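Local coordinates for galactose-binding lectin (Arachis hypogaea, PDB 6VAW), which binds D-galactose and galactose-containing ligands as a homotetrameric legume lectin that carries calcium and manganese ions, at residues Phe69-Asp75 with Ser155-Val161; Ile86-Pro91 with Gly115-Gly119; Thr171-Val176 with Ile188-Asp193. One frame throughout, in Å; residues are numbered along the deposited sequence.

Contact 1 (Phe69-Asp75 with Ser155-Val161); sequences FSFEMKD and SVSGAVV
This contact belongs to the flat back sheet of the legume lectin beta sandwich. Strand 69-74 runs beside the chain that enters strand 159-161, with a closest axis approach of 4.7 Å and 150° between the strand directions. Phe71 and Val161 form an antiparallel hydrogen-bonded pair with CA atoms 5.4 Å apart. Phe71 N donates to Val161 O at 3.0 Å, and Val161 N donates to Phe71 O at 2.8 Å. The same carbonyls also take CA-H...O contacts, Ser70 CA to Val161 O at 3.1 Å and Val160 CA to Phe71 O at 3.5 Å. Beyond this pair the strands part, and Met73 and Ala159 have CA atoms 7.0 Å apart. Water 1 fills the gap. It accepts from Met73 N at 2.9 Å and lies 2.8 Å from Val156 O and 2.7 Å from Ala159 O, with more acceptors near it than it has protons. Val156-Ala159 is a type II turn, closed by Ala159 N to Val156 O at 3.2 Å. Gly158 takes its positive phi of 82°. Its N donates to Met73 O at 3.0 Å. Phe71 (chi1 p) and Met73 (m, t, m) point into the sandwich, where both touch Ile85 of the other sheet. Val161 CB sits over the Phe71 ring face, 3.9 Å from its centroid. On the outer face Glu72 CG lies 3.5 Å from Ala159 O. Ser70 OG bonds Ser222 on strand 217-229, the other neighbour of strand 64-74. At the far end Asp75 N donates to Ser157 OG at 2.8 Å.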
loop_
_atom_site.group_PDB
_atom_site.type_symbol
_atom_site.label_atom_id
_atom_site.label_comp_id
_atom_site.label_asym_id
_atom_site.label_seq_id
_atom_site.Cartn_x
_atom_site.Cartn_y
_atom_site.Cartn_z
ATOM N N PHE A 69 4.709 -11.308 10.444
ATOM C CA PHE A 69 6.075 -11.056 10.904
ATOM C C PHE A 69 6.893 -12.311 10.735
ATOM O O PHE A 69 6.339 -13.397 10.525
ATOM C CB PHE A 69 6.117 -10.537 12.381
ATOM C CG PHE A 69 5.377 -11.386 13.398
ATOM C CD1 PHE A 69 6.008 -12.455 14.023
ATOM C CD2 PHE A 69 4.044 -11.127 13.710
ATOM C CE1 PHE A 69 5.339 -13.218 14.978
ATOM C CE2 PHE A 69 3.360 -11.916 14.637
ATOM C CZ PHE A 69 4.021 -12.945 15.282
ATOM N N SER A 70 8.224 -12.144 10.760
ATOM C CA SER A 70 9.156 -13.243 10.694
ATOM C C SER A 70 10.193 -13.107 11.790
ATOM O O SER A 70 10.637 -12.000 12.121
ATOM C CB SER A 70 9.815 -13.359 9.330
ATOM O OG SER A 70 10.550 -12.204 8.981
ATOM N N PHE A 71 10.537 -14.233 12.385
ATOM C CA PHE A 71 11.519 -14.260 13.450
ATOM C C PHE A 71 12.437 -15.451 13.291
ATOM O O PHE A 71 12.181 -16.342 12.463
ATOM C CB PHE A 71 10.831 -14.275 14.843
ATOM C CG PHE A 71 10.048 -15.524 15.197
ATOM C CD1 PHE A 71 10.702 -16.676 15.640
ATOM C CD2 PHE A 71 8.654 -15.526 15.158
ATOM C CE1 PHE A 71 9.984 -17.829 15.961
ATOM C CE2 PHE A 71 7.932 -16.677 15.497
ATOM C CZ PHE A 71 8.597 -17.819 15.898
ATOM N N GLU A 72 13.474 -15.484 14.140
ATOM C CA GLU A 72 14.424 -16.572 14.195
ATOM C C GLU A 72 14.924 -16.734 15.618
ATOM O O GLU A 72 15.250 -15.749 16.283
ATOM C CB GLU A 72 15.583 -16.291 13.219
ATOM C CG GLU A 72 16.593 -17.420 13.079
ATOM C CD GLU A 72 17.917 -17.008 12.458
ATOM O OE1 GLU A 72 17.904 -16.302 11.421
ATOM O OE2 GLU A 72 18.974 -17.399 13.008
ATOM N N MET A 73 14.941 -17.982 16.094
ATOM C CA MET A 73 15.561 -18.300 17.373
ATOM C C MET A 73 16.726 -19.235 17.083
ATOM O O MET A 73 16.581 -20.174 16.291
ATOM C CB MET A 73 14.561 -18.874 18.370
ATOM C CG MET A 73 13.669 -17.799 18.963
ATOM S SD MET A 73 12.491 -18.424 20.160
ATOM C CE MET A 73 11.226 -19.152 19.083
ATOM N N LYS A 74 17.890 -18.932 17.653
ATOM C CA LYS A 74 19.095 -19.721 17.426
ATOM C C LYS A 74 19.791 -20.057 18.744
ATOM O O LYS A 74 19.971 -19.183 19.601
ATOM C CB LYS A 74 20.044 -18.983 16.484
ATOM C CG LYS A 74 21.141 -19.870 15.915
ATOM C CD LYS A 74 21.575 -19.397 14.551
ATOM C CE LYS A 74 23.063 -19.499 14.316
ATOM N NZ LYS A 74 23.606 -20.894 14.273
ATOM N N ASP A 75 20.162 -21.337 18.899
ATOM C CA ASP A 75 20.869 -21.844 20.072
ATOM C C ASP A 75 22.245 -21.227 20.182
ATOM O O ASP A 75 22.866 -20.887 19.171
ATOM C CB ASP A 75 21.076 -23.367 19.987
ATOM C CG ASP A 75 19.850 -24.237 19.899
ATOM O OD1 ASP A 75 18.725 -23.683 19.850
ATOM O OD2 ASP A 75 20.010 -25.473 19.846
ATOM N N SER A 155 10.564 -25.524 17.791
ATOM C CA SER A 155 11.438 -24.391 17.487
ATOM C C SER A 155 12.769 -24.931 16.952
ATOM O O SER A 155 13.529 -25.565 17.685
ATOM C CB SER A 155 11.637 -23.491 18.704
ATOM O OG SER A 155 12.415 -22.338 18.402
ATOM N N VAL A 156 13.008 -24.722 15.654
ATOM C CA VAL A 156 14.210 -25.181 14.951
ATOM C C VAL A 156 15.274 -24.065 15.000
ATOM O O VAL A 156 15.036 -22.945 14.548
ATOM C CB VAL A 156 13.886 -25.645 13.498
ATOM C CG1 VAL A 156 15.155 -26.067 12.748
ATOM C CG2 VAL A 156 12.857 -26.780 13.499
ATOM N N SER A 157 16.442 -24.383 15.564
ATOM C CA SER A 157 17.550 -23.425 15.706
ATOM C C SER A 157 18.062 -22.947 14.349
ATOM O O SER A 157 18.371 -23.763 13.481
ATOM C CB SER A 157 18.689 -24.043 16.510
ATOM O OG SER A 157 19.724 -23.098 16.731
ATOM N N GLY A 158 18.103 -21.623 14.172
ATOM C CA GLY A 158 18.530 -20.982 12.933
ATOM C C GLY A 158 17.480 -20.891 11.835
ATOM O O GLY A 158 17.774 -20.385 10.749
ATOM N N ALA A 159 16.259 -21.404 12.080
ATOM C CA ALA A 159 15.209 -21.400 11.078
ATOM C C ALA A 159 14.400 -20.104 11.097
ATOM O O ALA A 159 14.036 -19.616 12.170
ATOM C CB ALA A 159 14.277 -22.587 11.281
ATOM N N VAL A 160 14.119 -19.545 9.907
ATOM C CA VAL A 160 13.291 -18.359 9.782
ATOM C C VAL A 160 11.833 -18.834 9.832
ATOM O O VAL A 160 11.442 -19.710 9.057
ATOM C CB VAL A 160 13.608 -17.515 8.524
ATOM C CG1 VAL A 160 12.645 -16.341 8.394
ATOM C CG2 VAL A 160 15.041 -17.015 8.554
ATOM N N VAL A 161 11.061 -18.297 10.783
ATOM C CA VAL A 161 9.651 -18.644 10.988
ATOM C C VAL A 161 8.776 -17.458 10.518
ATOM O O VAL A 161 9.077 -16.308 10.843
ATOM C CB VAL A 161 9.378 -19.029 12.472
ATOM C CG1 VAL A 161 7.906 -19.378 12.681
ATOM C CG2 VAL A 161 10.272 -20.182 12.932
HETATM O O HOH W 1 13.991 -20.407 14.720
#

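Contact 2 (Ile86-Pro91 with Gly115-Gly119); sequences IFFIAP and GHFVG
Ile86-Pro91 is extended throughout, and Phe117-Gly119 runs antiparallel to it at 155°, with axes 4.5 Å apart. Ile89 and Val118 are the hydrogen-bonded pair, CA atoms 5.2 Å apart. Ile89 N donates to Val118 O at 2.8 Å, and Val118 N to Ile89 O at 3.0 Å. Phe88 and Gly119 follow as a non-hydrogen-bonded pair, CA atoms 4.0 Å apart. A CB on Gly119 would clash with Ile86 CD1 and Phe87 O. Ile86 is fully extended (t, t), and its CD1 reaches Phe117 CE2 at 3.7 Å and Gly119 CA at 4.0 Å. Its side chain lies about 4 Å from that of Glu121, a manganese ligand just beyond Gly119. Phe117 and Phe88 both take chi1 p. The Phe88 ring leads away from Phe117-Gly119 toward Arg45 and Leu47 of strand 43-53, yet its CD2 stays 4.4 Å from Phe117 CB. These are central strands of the seven-stranded sheet of the legume lectin sandwich, with strand 201-209 on the other edge of strand 84-91. Phe87, chi1 t, projects on the side facing the other sheet, where its ring meets Phe69. Ile89 (m, t) and Val118 (t) also share a face, with Ile89 CD1 4.4 Å from Val118 CG1. Ala90 CB packs 4.2 Å from Phe117 CB. The chain turns a corner at His116, so Gly115 does not reach Ile86-Pro91. His116 has chi1 t, and its NE2 bonds Lys197 O. Pro91, pucker C-gamma exo, makes a CH-pi contact with it: Pro91 CG stands over the imidazole face, 3.8 Å from the centroid and 27° off the normal.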
loop_
_atom_site.group_PDB
_atom_site.type_symbol
_atom_site.label_atom_id
_atom_site.label_comp_id
_atom_site.label_asym_id
_atom_site.label_seq_id
_atom_site.Cartn_x
_atom_site.Cartn_y
_atom_site.Cartn_z
ATOM N N ILE A 86 7.220 -13.376 22.464
ATOM C CA ILE A 86 5.772 -13.153 22.499
ATOM C C ILE A 86 5.438 -11.900 21.647
ATOM O O ILE A 86 6.103 -10.862 21.761
ATOM C CB ILE A 86 5.173 -13.071 23.928
ATOM C CG1 ILE A 86 3.589 -12.996 23.867
ATOM C CG2 ILE A 86 5.808 -11.959 24.813
ATOM C CD1 ILE A 86 2.864 -12.980 25.231
ATOM N N PHE A 87 4.456 -12.045 20.758
ATOM C CA PHE A 87 3.880 -10.939 20.001
ATOM C C PHE A 87 2.758 -10.438 20.891
ATOM O O PHE A 87 1.859 -11.220 21.208
ATOM C CB PHE A 87 3.386 -11.382 18.604
ATOM C CG PHE A 87 2.448 -10.376 17.988
ATOM C CD1 PHE A 87 2.910 -9.126 17.584
ATOM C CD2 PHE A 87 1.101 -10.669 17.818
ATOM C CE1 PHE A 87 2.034 -8.195 16.999
ATOM C CE2 PHE A 87 0.229 -9.734 17.233
ATOM C CZ PHE A 87 0.695 -8.509 16.840
ATOM N N PHE A 88 2.827 -9.187 21.368
ATOM C CA PHE A 88 1.822 -8.785 22.342
ATOM C C PHE A 88 1.212 -7.414 22.056
ATOM O O PHE A 88 1.714 -6.626 21.259
ATOM C CB PHE A 88 2.398 -8.838 23.778
ATOM C CG PHE A 88 3.402 -7.742 24.104
ATOM C CD1 PHE A 88 4.698 -7.786 23.594
ATOM C CD2 PHE A 88 3.052 -6.677 24.918
ATOM C CE1 PHE A 88 5.614 -6.746 23.853
ATOM C CE2 PHE A 88 3.980 -5.663 25.220
ATOM C CZ PHE A 88 5.260 -5.706 24.686
ATOM N N ILE A 89 0.083 -7.187 22.721
ATOM C CA ILE A 89 -0.779 -5.997 22.673
ATOM C C ILE A 89 -0.958 -5.569 24.092
ATOM O O ILE A 89 -1.296 -6.407 24.917
ATOM C CB ILE A 89 -2.126 -6.261 22.012
ATOM C CG1 ILE A 89 -2.009 -7.182 20.799
ATOM C CG2 ILE A 89 -2.803 -4.934 21.661
ATOM C CD1 ILE A 89 -3.400 -7.779 20.324
ATOM N N ALA A 90 -0.684 -4.308 24.409
ATOM C CA ALA A 90 -0.764 -3.905 25.818
ATOM C C ALA A 90 -1.142 -2.424 25.958
ATOM O O ALA A 90 -1.098 -1.714 24.958
ATOM C CB ALA A 90 0.579 -4.189 26.516
ATOM N N PRO A 91 -1.495 -1.933 27.177
ATOM C CA PRO A 91 -1.808 -0.484 27.335
ATOM C C PRO A 91 -0.648 0.380 26.805
ATOM O O PRO A 91 0.514 -0.075 26.825
ATOM C CB PRO A 91 -2.022 -0.326 28.854
ATOM C CG PRO A 91 -2.436 -1.681 29.316
ATOM C CD PRO A 91 -1.601 -2.638 28.468
ATOM N N GLY A 115 -0.118 -10.290 34.099
ATOM C CA GLY A 115 0.208 -9.010 33.489
ATOM C C GLY A 115 -1.011 -8.435 32.802
ATOM O O GLY A 115 -2.094 -9.016 32.884
ATOM N N HIS A 116 -0.851 -7.290 32.144
ATOM C CA HIS A 116 -1.939 -6.662 31.417
ATOM C C HIS A 116 -1.547 -6.652 29.933
ATOM O O HIS A 116 -0.817 -5.763 29.490
ATOM C CB HIS A 116 -2.231 -5.255 31.956
ATOM C CG HIS A 116 -3.537 -4.687 31.497
ATOM N ND1 HIS A 116 -3.929 -3.407 31.855
ATOM C CD2 HIS A 116 -4.518 -5.252 30.751
ATOM C CE1 HIS A 116 -5.111 -3.222 31.295
ATOM N NE2 HIS A 116 -5.515 -4.305 30.634
ATOM N N PHE A 117 -1.974 -7.692 29.189
ATOM C CA PHE A 117 -1.601 -7.861 27.789
ATOM C C PHE A 117 -2.420 -8.971 27.149
ATOM O O PHE A 117 -3.000 -9.800 27.842
ATOM C CB PHE A 117 -0.077 -8.205 27.656
ATOM C CG PHE A 117 0.292 -9.541 28.273
ATOM C CD1 PHE A 117 0.544 -9.651 29.641
ATOM C CD2 PHE A 117 0.359 -10.694 27.493
ATOM C CE1 PHE A 117 0.819 -10.901 30.227
ATOM C CE2 PHE A 117 0.654 -11.937 28.074
ATOM C CZ PHE A 117 0.875 -12.034 29.439
ATOM N N VAL A 118 -2.377 -9.021 25.826
ATOM C CA VAL A 118 -2.949 -10.082 24.995
ATOM C C VAL A 118 -1.815 -10.446 24.077
ATOM O O VAL A 118 -1.177 -9.547 23.534
ATOM C CB VAL A 118 -4.274 -9.705 24.254
ATOM C CG1 VAL A 118 -4.667 -10.785 23.223
ATOM C CG2 VAL A 118 -5.412 -9.492 25.257
ATOM N N GLY A 119 -1.512 -11.728 23.952
ATOM C CA GLY A 119 -0.398 -12.081 23.082
ATOM C C GLY A 119 -0.395 -13.463 22.489
ATOM O O GLY A 119 -1.217 -14.302 22.838
#

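Contact 3 (Thr171-Val176 with Ile188-Asp193); sequences TKTLSV and IAQVVD
A beta hairpin of the legume lectin fold, strands 173-179 and 185-191, holds this contact. Segments 173-176 and 188-191 run antiparallel, 171° between N-to-C directions, axes 4.6 Å apart. Leu174 pairs with Gln190 through Leu174 N to Gln190 O and Gln190 N to Leu174 O, both 3.0 Å. Val176 N to Ile188 O is 2.9 Å, Ile188 N to Val176 O 3.0 Å. Thr173-Val191 and Ser175-Ala189 are the non-hydrogen-bonded pairs. The ladder ends with Val192 N to Lys172 O at 2.8 Å. Lys172 (phi/psi 62/28°) forms a G1 bulge with Thr173 opposite Asp168. Lys172 CB lies 4.0 Å from Val191 CG1, and its side chain (m, t, t, p) brings CE 3.6 Å from Asp193 OD2. Val176 CB meets Ile188 CG2 at 3.8 Å. Asp193 is the N-cap of helix 194-197. Leu174, Val176 and Ile188 face the other sheet, touching Val120 or Val138. On the opposite face, Thr173 packs on Thr173 of the second subunit and Ser175 on its Ile166, while strand 159-168 flanks strand 173-179.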
loop_
_atom_site.group_PDB
_atom_site.type_symbol
_atom_site.label_atom_id
_atom_site.label_comp_id
_atom_site.label_asym_id
_atom_site.label_seq_id
_atom_site.Cartn_x
_atom_site.Cartn_y
_atom_site.Cartn_z
ATOM N N THR A 171 -16.511 -11.551 15.354
ATOM C CA THR A 171 -16.506 -12.842 16.080
ATOM C C THR A 171 -15.532 -12.832 17.265
ATOM O O THR A 171 -15.517 -13.786 18.051
ATOM C CB THR A 171 -16.142 -14.024 15.165
ATOM O OG1 THR A 171 -14.828 -13.808 14.667
ATOM C CG2 THR A 171 -17.139 -14.246 14.069
ATOM N N LYS A 172 -14.699 -11.772 17.364
ATOM C CA LYS A 172 -13.669 -11.586 18.406
ATOM C C LYS A 172 -12.616 -12.738 18.308
ATOM O O LYS A 172 -11.987 -13.098 19.299
ATOM C CB LYS A 172 -14.298 -11.501 19.820
ATOM C CG LYS A 172 -15.278 -10.331 19.954
ATOM C CD LYS A 172 -16.074 -10.351 21.258
ATOM C CE LYS A 172 -16.993 -9.147 21.379
ATOM N NZ LYS A 172 -18.143 -9.202 20.431
ATOM N N THR A 173 -12.435 -13.298 17.110
ATOM C CA THR A 173 -11.507 -14.418 16.920
ATOM C C THR A 173 -10.128 -13.938 16.533
ATOM O O THR A 173 -9.989 -13.166 15.591
ATOM C CB THR A 173 -12.049 -15.413 15.854
ATOM O OG1 THR A 173 -13.334 -15.889 16.273
ATOM C CG2 THR A 173 -11.108 -16.604 15.634
ATOM N N LEU A 174 -9.117 -14.412 17.272
ATOM C CA LEU A 174 -7.705 -14.200 16.968
ATOM C C LEU A 174 -7.189 -15.518 16.349
ATOM O O LEU A 174 -7.176 -16.549 17.028
ATOM C CB LEU A 174 -6.952 -13.844 18.255
ATOM C CG LEU A 174 -5.478 -13.572 18.120
ATOM C CD1 LEU A 174 -5.229 -12.248 17.506
ATOM C CD2 LEU A 174 -4.774 -13.544 19.509
ATOM N N SER A 175 -6.887 -15.505 15.059
ATOM C CA SER A 175 -6.405 -16.683 14.333
ATOM C C SER A 175 -4.935 -16.494 13.990
ATOM O O SER A 175 -4.552 -15.418 13.548
ATOM C CB SER A 175 -7.246 -16.941 13.089
ATOM O OG SER A 175 -6.896 -18.218 12.594
ATOM N N VAL A 176 -4.136 -17.539 14.186
ATOM C CA VAL A 176 -2.672 -17.535 14.003
ATOM C C VAL A 176 -2.250 -18.698 13.099
ATOM O O VAL A 176 -2.641 -19.843 13.353
ATOM C CB VAL A 176 -1.946 -17.627 15.379
ATOM C CG1 VAL A 176 -0.424 -17.565 15.222
ATOM C CG2 VAL A 176 -2.435 -16.566 16.355
ATOM N N ILE A 188 -3.543 -21.918 15.394
ATOM C CA ILE A 188 -4.216 -21.828 16.693
ATOM C C ILE A 188 -5.144 -20.636 16.611
ATOM O O ILE A 188 -4.789 -19.640 16.000
ATOM C CB ILE A 188 -3.225 -21.753 17.901
ATOM C CG1 ILE A 188 -3.974 -21.950 19.239
ATOM C CG2 ILE A 188 -2.326 -20.461 17.890
ATOM C CD1 ILE A 188 -3.087 -22.025 20.470
ATOM N N ALA A 189 -6.344 -20.763 17.177
ATOM C CA ALA A 189 -7.333 -19.685 17.169
ATOM C C ALA A 189 -8.086 -19.672 18.485
ATOM O O ALA A 189 -8.302 -20.716 19.101
ATOM C CB ALA A 189 -8.292 -19.821 15.994
ATOM N N GLN A 190 -8.449 -18.490 18.930
ATOM C CA GLN A 190 -9.150 -18.341 20.214
ATOM C C GLN A 190 -10.004 -17.097 20.179
ATOM O O GLN A 190 -9.534 -16.056 19.724
ATOM C CB GLN A 190 -8.118 -18.251 21.379
ATOM C CG GLN A 190 -8.691 -17.889 22.774
ATOM C CD GLN A 190 -9.600 -18.999 23.261
ATOM O OE1 GLN A 190 -9.213 -20.156 23.281
ATOM N NE2 GLN A 190 -10.820 -18.672 23.668
ATOM N N VAL A 191 -11.215 -17.177 20.738
ATOM C CA VAL A 191 -12.061 -15.984 20.873
ATOM C C VAL A 191 -11.506 -15.174 22.058
ATOM O O VAL A 191 -11.420 -15.712 23.164
ATOM C CB VAL A 191 -13.561 -16.337 21.042
ATOM C CG1 VAL A 191 -14.373 -15.123 21.498
ATOM C CG2 VAL A 191 -14.129 -16.938 19.749
ATOM N N VAL A 192 -11.073 -13.928 21.798
ATOM C CA VAL A 192 -10.534 -12.973 22.766
ATOM C C VAL A 192 -11.258 -11.640 22.543
ATOM O O VAL A 192 -11.166 -11.079 21.448
ATOM C CB VAL A 192 -8.988 -12.770 22.697
ATOM C CG1 VAL A 192 -8.512 -11.869 23.851
ATOM C CG2 VAL A 192 -8.230 -14.098 22.700
ATOM N N ASP A 193 -11.958 -11.148 23.562
ATOM C CA ASP A 193 -12.664 -9.867 23.472
ATOM C C ASP A 193 -11.711 -8.739 23.864
ATOM O O ASP A 193 -11.620 -8.377 25.051
ATOM C CB ASP A 193 -13.937 -9.851 24.340
ATOM C CG ASP A 193 -14.792 -8.594 24.190
ATOM O OD1 ASP A 193 -14.362 -7.650 23.472
ATOM O OD2 ASP A 193 -15.923 -8.587 24.724
#

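How the contacts relate
From the N terminus, the chain first passes through Phe69-Asp75, then crosses to the facing sheet in strand 84-91. Contact 2 closes when Gly115-Gly119 returns beside Ile86-Pro91. It is nested inside the longer loop that contact 1 closes at Ser155-Val161. Contact 3 follows in series and closes the shortest loop, a hairpin. Contacts 1 and 3 lie in the same sheet, since strand 159-168 neighbours strand 173-179, but they do not touch. Contact 2 lies in the facing sheet and meets both. Phe69 CZ packs 3.7 Å from Phe87 CB, and Val118 CG1 lies 4.0 Å from Val192 CG1, so the two sheets meet across the sandwich core.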